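Local coordinates for GCN5-related N-acetyltransferase (Kribbella flavida, PDB 4IUS), which probably transfers acyl groups, most likely acetyl groups, to an amino acceptor as a member of the GNAT family, although its substrate is not established, at residues S78-E84 / A245-G251; P104-E110 / T221-P227. The protein carries 1 engineered substitution. One frame throughout, in Å; residues are numbered along the deposited sequence. Where two conformers were deposited one is given.

Contact 1 (S78-E84 / A245-G251); sequences SAELVEE and ATAVHLG
Ser78 meets Gly251 across the start of an antiparallel beta pairing in which strand 78-82 lies against strand 242-251 in the mixed sheet, its other side bonded through Ser78 and Glu80 to Ala45. The axes of the paired segments diverge by only 17° from exact antiparallel. Next comes Ala79, whose N reaches Leu250 O at 2.9 Å while its own O accepts the N-H of Leu250, a reciprocal pair that Leu81 and Val248 repeat. Glu80 turns to the opposite face and lies alongside His249. In the conformer described, of two modelled, its carboxylate is stacked on the imidazole with planes 8° apart, and OE2 sits 3.6 Å above the ring plane of His249, offset toward its rim. A water at the ring edge bonds His249 NE2, and Arg261 O holds ND1, which together would fix the ring's rotation. Leu81 returns to the face of Val248 and Leu250, where its CD1 approaches Leu250 CD1 at 4.1 Å beneath helix 89-95. Val82, facing helix 6-19, sets CG1 3.8 Å from Ala245 CB. Glu83 N donates to Thr246 O at 2.8 Å, nearly head-on to the carbonyl; its carboxylate turns to Gly88 N. Glu84 closes the walk as a two-pronged acceptor. With Thr246 OG1 beside the backbone N (chi1 -50°), one residue offers both donors. A valine in place of Thr246 would probably leave Glu84 OE2 without its hydroxyl mate and the carboxylate freer to turn. Both carboxylate oxygens are met on their syn sides, OE1 of Glu84 by Thr246 N at 2.8 Å and OE2 of Glu84 by Thr246 OG1 at 2.7 Å.

Contact 2 (P104-E110 / T221-P227); sequences PPLLAVE and TLAWLTP. With EDO (1,2-ethanediol), chain E.
Pro105 O accepts the hydroxyl of Thr226, with OG1 of Thr226 2.8 Å from O of Pro105. The hydroxyl comes from above the carbonyl plane, 36° out of it, and Thr226 CA and Pro227 CD close on the same oxygen. Thr226 was modelled in two conformers; in this one OG1 lies opposite the backbone N (chi1 -169°), which turns it toward Pro105 O. Beyond it the strands pair antiparallel: Leu107 and Leu225 exchange N-H...O bonds both ways, and so do Val109 and Ala223. Strand 222-225 follows helix 202-216 and runs parallel to strand 185-193, a beta-alpha-beta crossover consistent with the GNAT fold, and that helix packs on Val109, Ala223 and Leu225. On this face the Leu107 and Leu225 side chains cross at a slant, their CD1 atoms 4.1 Å apart. The other face holds Ala108 and Trp224 and turns to helix 6-19. Leu106 lies side by side with the indole: its CD1 is 4.1 Å above the ring plane of Trp224, near the rim, while its CD2 touches CZ3 of Trp224 at 3.7 Å. At the indole edge, in plane, Trp224 NE1 donates to O1 of a 1,2-ethanediol at 3.1 Å. This diol, probably from the crystallisation liquor, also bonds Ala13 O on helix 6-19. At the far end a water donates to both Glu110 OE2 (2.7 Å) and Thr221 O (2.8 Å). The chemistry thus implies a division of labour: backbone bonds set the register, apolar contacts fill both faces, and hydroxyl and water bonds tie the two ends where strand pairing stops.

Contacts 1 and 2 sit about 14 Å apart, centre to centre, and are joined through neighbouring strands of one mixed sheet, ordered 78-82, 242-251, 99-109, 222-225. The seam between them is backbone bonding: Ala247 N lies 2.9 Å from Pro104 O, and Ala245 O lies 2.9 Å from Leu106 N. Side chains continue across it, Ala247 CB meeting Leu106 CD2 at 3.7 Å and His249 CE1 meeting Pro104 CG at 3.8 Å. Helix 6-19 packs on the same side of both, touching Glu80 and Val82 in contact 1 and Leu106 and Trp224 in contact 2. The ethanediol is held between Trp224 and this helix, and marks no established active site.

Contact 1 (S78-E84 / A245-G251)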
loop_
_atom_site.group_PDB
_atom_site.type_symbol
_atom_site.label_atom_id
_atom_site.label_comp_id
_atom_site.label_asym_id
_atom_site.label_seq_id
_atom_site.Cartn_x
_atom_site.Cartn_y
_atom_site.Cartn_z
ATOM N N SER A 78 -5.845 -10.783 -9.171
ATOM C CA SER A 78 -4.462 -10.609 -8.725
ATOM C C SER A 78 -4.429 -10.926 -7.270
ATOM O O SER A 78 -5.449 -10.963 -6.596
ATOM C CB SER A 78 -3.926 -9.196 -8.981
ATOM O OG SER A 78 -4.688 -8.228 -8.354
ATOM N N ALA A 79 -3.223 -11.156 -6.753
ATOM C CA ALA A 79 -3.025 -11.482 -5.370
ATOM C C ALA A 79 -1.809 -10.729 -4.834
ATOM O O ALA A 79 -0.836 -10.502 -5.593
ATOM C CB ALA A 79 -2.811 -12.986 -5.183
ATOM N N GLU A 80 -1.860 -10.356 -3.579
ATOM C CA GLU A 80 -0.727 -9.710 -2.913
ATOM C C GLU A 80 -0.459 -10.460 -1.619
ATOM O O GLU A 80 -1.358 -10.600 -0.801
ATOM C CB GLU A 80 -0.994 -8.244 -2.612
ATOM C CG GLU A 80 -1.092 -7.329 -3.825
ATOM C CD GLU A 80 -1.021 -5.834 -3.424
ATOM O OE1 GLU A 80 -0.921 -5.515 -2.205
ATOM O OE2 GLU A 80 -1.039 -4.996 -4.338
ATOM N N LEU A 81 0.766 -10.925 -1.456
ATOM C CA LEU A 81 1.218 -11.648 -0.291
ATOM C C LEU A 81 2.414 -10.946 0.326
ATOM O O LEU A 81 3.074 -10.118 -0.295
ATOM C CB LEU A 81 1.584 -13.089 -0.626
ATOM C CG LEU A 81 0.495 -13.933 -1.295
ATOM C CD1 LEU A 81 1.054 -15.294 -1.689
ATOM C CD2 LEU A 81 -0.700 -14.055 -0.383
ATOM N N VAL A 82 2.727 -11.321 1.547
ATOM C CA VAL A 82 3.985 -10.959 2.195
ATOM C C VAL A 82 4.702 -12.285 2.418
ATOM O O VAL A 82 4.198 -13.137 3.147
ATOM C CB VAL A 82 3.760 -10.171 3.509
ATOM C CG1 VAL A 82 5.140 -9.834 4.112
ATOM C CG2 VAL A 82 2.937 -8.915 3.263
ATOM N N GLU A 83 5.830 -12.492 1.760
ATOM C CA GLU A 83 6.448 -13.817 1.755
ATOM C C GLU A 83 6.703 -14.349 3.157
ATOM O O GLU A 83 6.472 -15.509 3.434
ATOM C CB GLU A 83 7.745 -13.784 0.933
ATOM C CG GLU A 83 8.528 -15.082 0.936
ATOM C CD GLU A 83 7.800 -16.262 0.280
ATOM O OE1 GLU A 83 6.986 -16.052 -0.650
ATOM O OE2 GLU A 83 8.052 -17.419 0.733
ATOM N N GLU A 84 7.235 -13.501 4.040
ATOM C CA GLU A 84 7.618 -13.946 5.365
ATOM C C GLU A 84 6.429 -14.231 6.262
ATOM O O GLU A 84 6.531 -14.923 7.239
ATOM C CB GLU A 84 8.571 -12.944 6.017
ATOM C CG GLU A 84 9.885 -12.712 5.265
ATOM C CD GLU A 84 9.836 -11.641 4.167
ATOM O OE1 GLU A 84 8.734 -11.121 3.863
ATOM O OE2 GLU A 84 10.923 -11.368 3.551
ATOM N N ALA A 245 10.429 -6.725 5.023
ATOM C CA ALA A 245 9.652 -7.841 4.477
ATOM C C ALA A 245 9.675 -7.772 2.976
ATOM O O ALA A 245 10.152 -6.812 2.374
ATOM C CB ALA A 245 8.211 -7.841 5.039
ATOM N N THR A 246 9.122 -8.798 2.356
ATOM C CA THR A 246 9.122 -8.948 0.902
ATOM C C THR A 246 7.688 -9.127 0.469
ATOM O O THR A 246 7.057 -10.121 0.824
ATOM C CB THR A 246 9.901 -10.238 0.478
ATOM O OG1 THR A 246 11.183 -10.276 1.112
ATOM C CG2 THR A 246 10.053 -10.322 -1.028
ATOM N N ALA A 247 7.136 -8.181 -0.295
ATOM C CA ALA A 247 5.830 -8.363 -0.897
ATOM C C ALA A 247 5.975 -9.239 -2.132
ATOM O O ALA A 247 7.057 -9.354 -2.716
ATOM C CB ALA A 247 5.231 -7.002 -1.244
ATOM N N VAL A 248 4.881 -9.860 -2.518
ATOM C CA VAL A 248 4.836 -10.656 -3.746
ATOM C C VAL A 248 3.522 -10.301 -4.446
ATOM O O VAL A 248 2.480 -10.373 -3.832
ATOM C CB VAL A 248 4.832 -12.169 -3.454
ATOM C CG1 VAL A 248 5.045 -12.890 -4.789
ATOM C CG2 VAL A 248 5.973 -12.567 -2.478
ATOM N N HIS A 249 3.612 -9.841 -5.687
ATOM C CA HIS A 249 2.446 -9.437 -6.477
ATOM C C HIS A 249 2.298 -10.434 -7.598
ATOM O O HIS A 249 3.212 -10.637 -8.387
ATOM C CB HIS A 249 2.633 -8.025 -7.046
ATOM C CG HIS A 249 2.662 -6.948 -6.006
ATOM N ND1 HIS A 249 2.715 -5.637 -6.328
ATOM C CD2 HIS A 249 2.516 -7.007 -4.635
ATOM C CE1 HIS A 249 2.698 -4.908 -5.194
ATOM N NE2 HIS A 249 2.579 -5.736 -4.160
ATOM N N LEU A 250 1.146 -11.083 -7.646
ATOM C CA LEU A 250 0.815 -12.133 -8.597
ATOM C C LEU A 250 -0.410 -11.771 -9.422
ATOM O O LEU A 250 -1.344 -11.154 -8.908
ATOM C CB LEU A 250 0.505 -13.454 -7.872
ATOM C CG LEU A 250 1.581 -13.963 -6.906
ATOM C CD1 LEU A 250 1.319 -13.616 -5.436
ATOM C CD2 LEU A 250 1.720 -15.478 -7.092
ATOM N N GLY A 251 -0.418 -12.208 -10.669
ATOM C CA GLY A 251 -1.585 -12.058 -11.489
ATOM C C GLY A 251 -2.012 -13.345 -12.188
ATOM O O GLY A 251 -1.187 -14.182 -12.518
HETATM O O HOH W 1 2.297 -4.815 -1.411
#

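Contact 2 (P104-E110 / T221-P227)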
loop_
_atom_site.group_PDB
_atom_site.type_symbol
_atom_site.label_atom_id
_atom_site.label_comp_id
_atom_site.label_asym_id
_atom_site.label_seq_id
_atom_site.Cartn_x
_atom_site.Cartn_y
_atom_site.Cartn_z
ATOM N N PRO A 104 8.242 -6.645 -4.558
ATOM C CA PRO A 104 8.750 -5.363 -4.035
ATOM C C PRO A 104 9.097 -5.429 -2.559
ATOM O O PRO A 104 8.461 -6.131 -1.781
ATOM C CB PRO A 104 7.605 -4.408 -4.272
ATOM C CG PRO A 104 6.462 -5.182 -4.780
ATOM C CD PRO A 104 6.825 -6.592 -4.936
ATOM N N PRO A 105 10.074 -4.628 -2.142
ATOM C CA PRO A 105 10.434 -4.623 -0.744
ATOM C C PRO A 105 9.438 -3.829 0.072
ATOM O O PRO A 105 8.947 -2.786 -0.393
ATOM C CB PRO A 105 11.825 -3.977 -0.760
ATOM C CG PRO A 105 11.743 -3.040 -1.932
ATOM C CD PRO A 105 10.893 -3.746 -2.939
ATOM N N LEU A 106 9.220 -4.259 1.300
ATOM C CA LEU A 106 8.442 -3.501 2.249
ATOM C C LEU A 106 9.414 -2.900 3.255
ATOM O O LEU A 106 10.136 -3.620 3.949
ATOM C CB LEU A 106 7.409 -4.355 2.979
ATOM C CG LEU A 106 6.359 -5.041 2.124
ATOM C CD1 LEU A 106 5.246 -5.516 3.062
ATOM C CD2 LEU A 106 5.819 -4.106 1.033
ATOM N N LEU A 107 9.436 -1.577 3.286
ATOM C CA LEU A 107 10.275 -0.795 4.174
ATOM C C LEU A 107 9.416 -0.290 5.320
ATOM O O LEU A 107 8.242 0.006 5.128
ATOM C CB LEU A 107 10.889 0.395 3.470
ATOM C CG LEU A 107 11.614 0.177 2.107
ATOM C CD1 LEU A 107 12.259 1.482 1.604
ATOM C CD2 LEU A 107 12.555 -0.980 2.065
ATOM N N ALA A 108 9.950 -0.254 6.524
ATOM C CA ALA A 108 9.156 0.131 7.683
ATOM C C ALA A 108 9.926 1.032 8.636
ATOM O O ALA A 108 11.156 1.000 8.661
ATOM C CB ALA A 108 8.559 -1.076 8.427
ATOM N N VAL A 109 9.190 1.773 9.449
ATOM C CA VAL A 109 9.800 2.655 10.435
ATOM C C VAL A 109 8.826 2.789 11.622
ATOM O O VAL A 109 7.591 2.710 11.489
ATOM C CB VAL A 109 10.132 4.063 9.847
ATOM C CG1 VAL A 109 8.853 4.897 9.564
ATOM C CG2 VAL A 109 11.087 4.827 10.775
ATOM N N GLU A 110 9.402 2.990 12.802
ATOM C CA GLU A 110 8.644 3.204 14.045
ATOM C C GLU A 110 8.890 4.651 14.520
ATOM O O GLU A 110 9.865 5.281 14.091
ATOM C CB GLU A 110 9.097 2.244 15.123
ATOM C CG GLU A 110 8.676 0.817 14.817
ATOM C CD GLU A 110 8.946 -0.158 15.954
ATOM O OE1 GLU A 110 10.059 -0.133 16.529
ATOM O OE2 GLU A 110 8.046 -0.974 16.267
ATOM N N THR A 221 1.597 3.274 15.243
ATOM C CA THR A 221 2.856 2.896 15.884
ATOM C C THR A 221 3.850 2.205 14.936
ATOM O O THR A 221 4.988 1.924 15.311
ATOM C CB THR A 221 2.573 1.996 17.100
ATOM O OG1 THR A 221 1.965 0.780 16.653
ATOM C CG2 THR A 221 1.663 2.735 18.085
ATOM N N LEU A 222 3.412 1.935 13.725
ATOM C CA LEU A 222 4.270 1.355 12.704
ATOM C C LEU A 222 3.835 1.896 11.337
ATOM O O LEU A 222 2.603 1.871 11.060
ATOM C CB LEU A 222 4.202 -0.193 12.709
ATOM C CG LEU A 222 5.051 -0.924 11.681
ATOM C CD1 LEU A 222 6.537 -0.729 11.917
ATOM C CD2 LEU A 222 4.683 -2.419 11.628
ATOM N N ALA A 223 4.769 2.326 10.469
ATOM C CA ALA A 223 4.462 2.758 9.109
ATOM C C ALA A 223 5.284 1.927 8.165
ATOM O O ALA A 223 6.440 1.655 8.447
ATOM C CB ALA A 223 4.770 4.245 8.904
ATOM N N TRP A 224 4.694 1.525 7.036
ATOM C CA TRP A 224 5.410 0.816 6.013
ATOM C C TRP A 224 5.084 1.382 4.664
ATOM O O TRP A 224 4.058 2.031 4.471
ATOM C CB TRP A 224 5.166 -0.691 6.052
ATOM C CG TRP A 224 3.782 -1.099 5.708
ATOM C CD1 TRP A 224 2.679 -1.167 6.549
ATOM C CD2 TRP A 224 3.279 -1.431 4.397
ATOM N NE1 TRP A 224 1.560 -1.548 5.848
ATOM C CE2 TRP A 224 1.871 -1.740 4.552
ATOM C CE3 TRP A 224 3.855 -1.515 3.119
ATOM C CZ2 TRP A 224 1.079 -2.132 3.471
ATOM C CZ3 TRP A 224 3.030 -1.886 2.041
ATOM C CH2 TRP A 224 1.693 -2.180 2.212
ATOM N N LEU A 225 5.988 1.170 3.725
ATOM C CA LEU A 225 5.788 1.538 2.325
ATOM C C LEU A 225 6.544 0.619 1.410
ATOM O O LEU A 225 7.424 -0.121 1.839
ATOM C CB LEU A 225 6.182 2.969 2.053
ATOM C CG LEU A 225 7.607 3.401 2.314
ATOM C CD1 LEU A 225 8.531 3.018 1.129
ATOM C CD2 LEU A 225 7.690 4.903 2.610
ATOM N N THR A 226 6.115 0.607 0.154
ATOM C CA THR A 226 6.893 -0.003 -0.877
ATOM C C THR A 226 7.357 1.084 -1.855
ATOM O O THR A 226 6.605 1.981 -2.176
ATOM C CB THR A 226 6.142 -1.160 -1.531
ATOM O OG1 THR A 226 7.085 -1.845 -2.334
ATOM C CG2 THR A 226 4.996 -0.699 -2.406
ATOM N N PRO A 227 8.636 1.069 -2.258
ATOM C CA PRO A 227 9.245 2.166 -3.010
ATOM C C PRO A 227 9.110 2.040 -4.499
ATOM O O PRO A 227 8.756 0.980 -4.988
ATOM C CB PRO A 227 10.751 2.015 -2.672
ATOM C CG PRO A 227 10.930 0.578 -2.464
ATOM C CD PRO A 227 9.655 0.103 -1.821
HETATM C C1 EDO E . -2.312 -0.494 6.404
HETATM O O1 EDO E . -1.493 -1.649 6.148
HETATM C C2 EDO E . -3.327 -0.846 7.485
HETATM O O2 EDO E . -4.593 -1.228 6.907
HETATM O O HOH W 2 5.317 -0.696 16.363
#